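Glutathione transferase gst1-6 (Anopheles dirus, PDB 1V2A) is a Delta class glutathione transferase that conjugates glutathione to electrophilic xenobiotics in detoxification and works as a homodimer. Local coordinates at the interface of chains A and B. Coordinates in Å, arbitrary orientation; residue numbers count along the deposited sequence, not the author numbering. Chains: chain A/B, glutathione transferase gst1-6.

The interface of chains A and B. Residues chain A 62-63, 65, 100; chain B 94, 97, 100-102.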
ATOM      1  N   TRP A  62      12.784  -2.928  -2.397  1.00 28.54           N
ATOM      2  CA  TRP A  62      12.283  -1.682  -2.962  1.00 25.50           C
ATOM      3  C   TRP A  62      10.857  -1.479  -2.483  1.00 26.02           C
ATOM      4  O   TRP A  62      10.215  -2.425  -2.016  1.00 24.95           O
ATOM      5  CB  TRP A  62      12.432  -1.640  -4.487  1.00 26.02           C
ATOM      6  CG  TRP A  62      11.490  -2.447  -5.296  1.00 25.14           C
ATOM      7  CD1 TRP A  62      10.296  -2.037  -5.812  1.00 23.79           C
ATOM      8  CD2 TRP A  62      11.708  -3.773  -5.781  1.00 24.97           C
ATOM      9  NE1 TRP A  62       9.760  -3.025  -6.599  1.00 26.36           N
ATOM     10  CE2 TRP A  62      10.607  -4.103  -6.597  1.00 24.80           C
ATOM     11  CE3 TRP A  62      12.730  -4.716  -5.608  1.00 25.71           C
ATOM     12  CZ2 TRP A  62      10.498  -5.340  -7.246  1.00 27.13           C
ATOM     13  CZ3 TRP A  62      12.621  -5.948  -6.255  1.00 26.51           C
ATOM     14  CH2 TRP A  62      11.514  -6.245  -7.061  1.00 25.48           C
ATOM     15  N   GLU A  63      10.393  -0.236  -2.582  1.00 24.05           N
ATOM     16  CA  GLU A  63       9.102   0.215  -2.071  1.00 24.13           C
ATOM     17  C   GLU A  63       9.498   0.748  -0.682  1.00 24.64           C
ATOM     18  O   GLU A  63       9.844  -0.029   0.218  1.00 24.89           O
ATOM     19  CB  GLU A  63       8.093  -0.928  -1.906  1.00 23.02           C
ATOM     20  CG  GLU A  63       7.281  -1.286  -3.148  1.00 24.37           C
ATOM     21  CD  GLU A  63       6.366  -0.169  -3.607  1.00 24.93           C
ATOM     22  OE1 GLU A  63       5.822   0.557  -2.750  1.00 27.21           O
ATOM     23  OE2 GLU A  63       6.173  -0.016  -4.831  1.00 26.64           O
ATOM     24  N   TYR A  65       8.027   1.584   1.952  1.00 22.12           N
ATOM     25  CA  TYR A  65       7.437   0.862   3.067  1.00 25.35           C
ATOM     26  C   TYR A  65       8.129  -0.472   3.355  1.00 25.93           C
ATOM     27  O   TYR A  65       8.266  -0.869   4.512  1.00 27.72           O
ATOM     28  CB  TYR A  65       5.942   0.646   2.817  1.00 24.24           C
ATOM     29  CG  TYR A  65       5.217   1.905   2.387  1.00 24.82           C
ATOM     30  CD1 TYR A  65       5.153   2.271   1.043  1.00 26.07           C
ATOM     31  CD2 TYR A  65       4.637   2.754   3.325  1.00 23.24           C
ATOM     32  CE1 TYR A  65       4.532   3.457   0.646  1.00 24.53           C
ATOM     33  CE2 TYR A  65       4.012   3.942   2.938  1.00 22.42           C
ATOM     34  CZ  TYR A  65       3.963   4.286   1.599  1.00 22.97           C
ATOM     35  OH  TYR A  65       3.336   5.451   1.210  1.00 20.06           O
ATOM     36  N   ILE A 100       0.146   4.905   1.302  1.00 19.45           N
ATOM     37  CA  ILE A 100       0.395   4.672  -0.117  1.00 21.12           C
ATOM     38  C   ILE A 100      -0.844   4.616  -0.995  1.00 20.74           C
ATOM     39  O   ILE A 100      -0.803   5.069  -2.141  1.00 23.82           O
ATOM     40  CB  ILE A 100       1.194   3.357  -0.349  1.00 19.17           C
ATOM     41  CG1 ILE A 100       1.619   3.248  -1.820  1.00 19.85           C
ATOM     42  CG2 ILE A 100       0.342   2.157   0.037  1.00 14.06           C
ATOM     43  CD1 ILE A 100       2.294   1.907  -2.184  1.00 12.04           C
TER
ATOM     44  N   GLN B  94       7.077  -6.167  -0.179  1.00 24.86           N
ATOM     45  CA  GLN B  94       7.225  -5.396  -1.405  1.00 24.32           C
ATOM     46  C   GLN B  94       6.148  -5.763  -2.421  1.00 25.52           C
ATOM     47  O   GLN B  94       5.550  -4.877  -3.034  1.00 24.45           O
ATOM     48  CB  GLN B  94       8.611  -5.605  -2.009  1.00 24.35           C
ATOM     49  CG  GLN B  94       8.811  -4.890  -3.338  1.00 23.77           C
ATOM     50  CD  GLN B  94       8.370  -5.726  -4.523  1.00 25.41           C
ATOM     51  OE1 GLN B  94       7.508  -5.320  -5.306  1.00 27.33           O
ATOM     52  NE2 GLN B  94       8.965  -6.910  -4.660  1.00 23.70           N
ATOM     53  N   PHE B  97       2.886  -4.126  -1.557  1.00 21.84           N
ATOM     54  CA  PHE B  97       2.807  -2.711  -1.886  1.00 24.23           C
ATOM     55  C   PHE B  97       2.771  -2.524  -3.389  1.00 23.50           C
ATOM     56  O   PHE B  97       2.336  -1.490  -3.898  1.00 22.53           O
ATOM     57  CB  PHE B  97       3.958  -1.931  -1.239  1.00 22.44           C
ATOM     58  CG  PHE B  97       3.746  -1.681   0.232  1.00 21.50           C
ATOM     59  CD1 PHE B  97       4.251  -2.559   1.183  1.00 24.30           C
ATOM     60  CD2 PHE B  97       2.976  -0.605   0.660  1.00 22.56           C
ATOM     61  CE1 PHE B  97       3.994  -2.373   2.548  1.00 23.66           C
ATOM     62  CE2 PHE B  97       2.707  -0.409   2.016  1.00 23.45           C
ATOM     63  CZ  PHE B  97       3.219  -1.296   2.965  1.00 23.19           C
ATOM     64  N   ILE B 100      -1.270  -3.053  -4.070  1.00 19.21           N
ATOM     65  CA  ILE B 100      -2.111  -1.912  -3.795  1.00 18.80           C
ATOM     66  C   ILE B 100      -1.734  -0.668  -4.582  1.00 23.00           C
ATOM     67  O   ILE B 100      -2.621   0.042  -5.068  1.00 24.69           O
ATOM     68  CB  ILE B 100      -2.124  -1.569  -2.283  1.00 16.11           C
ATOM     69  CG1 ILE B 100      -3.219  -0.541  -2.010  1.00 14.80           C
ATOM     70  CG2 ILE B 100      -0.772  -1.025  -1.835  1.00 13.78           C
ATOM     71  CD1 ILE B 100      -3.348  -0.127  -0.558  1.00 17.34           C
ATOM     72  N   GLY B 101      -0.432  -0.408  -4.718  1.00 22.61           N
ATOM     73  CA  GLY B 101       0.014   0.780  -5.420  1.00 21.34           C
ATOM     74  C   GLY B 101       0.455   0.672  -6.871  1.00 24.33           C
ATOM     75  O   GLY B 101       0.732   1.688  -7.503  1.00 22.58           O
ATOM     76  N   THR B 102       0.533  -0.532  -7.419  1.00 25.11           N
ATOM     77  CA  THR B 102       0.961  -0.647  -8.804  1.00 24.72           C
ATOM     78  C   THR B 102      -0.033  -1.374  -9.685  1.00 24.59           C
ATOM     79  O   THR B 102      -0.669  -0.761 -10.538  1.00 23.81           O
ATOM     80  CB  THR B 102       2.319  -1.365  -8.917  1.00 25.11           C
ATOM     81  OG1 THR B 102       3.312  -0.617  -8.204  1.00 25.50           O
ATOM     82  CG2 THR B 102       2.739  -1.499 -10.383  1.00 22.85           C
TER
HETATM   83  O   HOH W   1       6.501  -2.797  -5.882  1.00 20.74           O
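A:Trp62 and B:Gln94 stack across the two-fold dimer interface of this Delta class glutathione transferase. In chain A, strand 59-62 and helix 64-75 of the thioredoxin-like N-terminal domain, and helix 86-116 through A:Ile100, face helix 86-115 of chain B. The indole and amide planes are 19° apart, and amide carbon CD of B:Gln94 lies over one indole face, offset toward the rim, 3.5 Å from CE2 of A:Trp62. CG of B:Gln94 adds a CH-pi contact, 3.8 Å from the centroid of the five-membered ring of A:Trp62. The glutamine chain leaves with CG anti to its backbone N (chi1 177°) and then bends at chi2 (-88°), which brings the amide flat over the indole face.

One polar link is water-mediated: water 1 lies 2.8 Å from the amide oxygen OE1 of B:Gln94. The same water 1 is 3.0 Å from the carboxylate OE2 of A:Glu63, tying a glutathione-pocket residue to the partner subunit.

A second CH-pi contact is made by A:Tyr65, also of that pocket: its CB sits over one face of the B:Phe97 ring, 3.3 Å from CZ. The phenyl edge receives CG2 of A:Ile100 in plane, 3.9 Å from CD2 of B:Phe97. CB of B:Phe97 packs 3.8 Å from the carboxylate carbon CD of A:Glu63, the carboxylate nearly parallel to the phenyl ring. Where the two long helices meet, the CG2 methyls of A:Ile100 and B:Ile100 are 3.9 Å apart, their side chains running past each other in opposite directions.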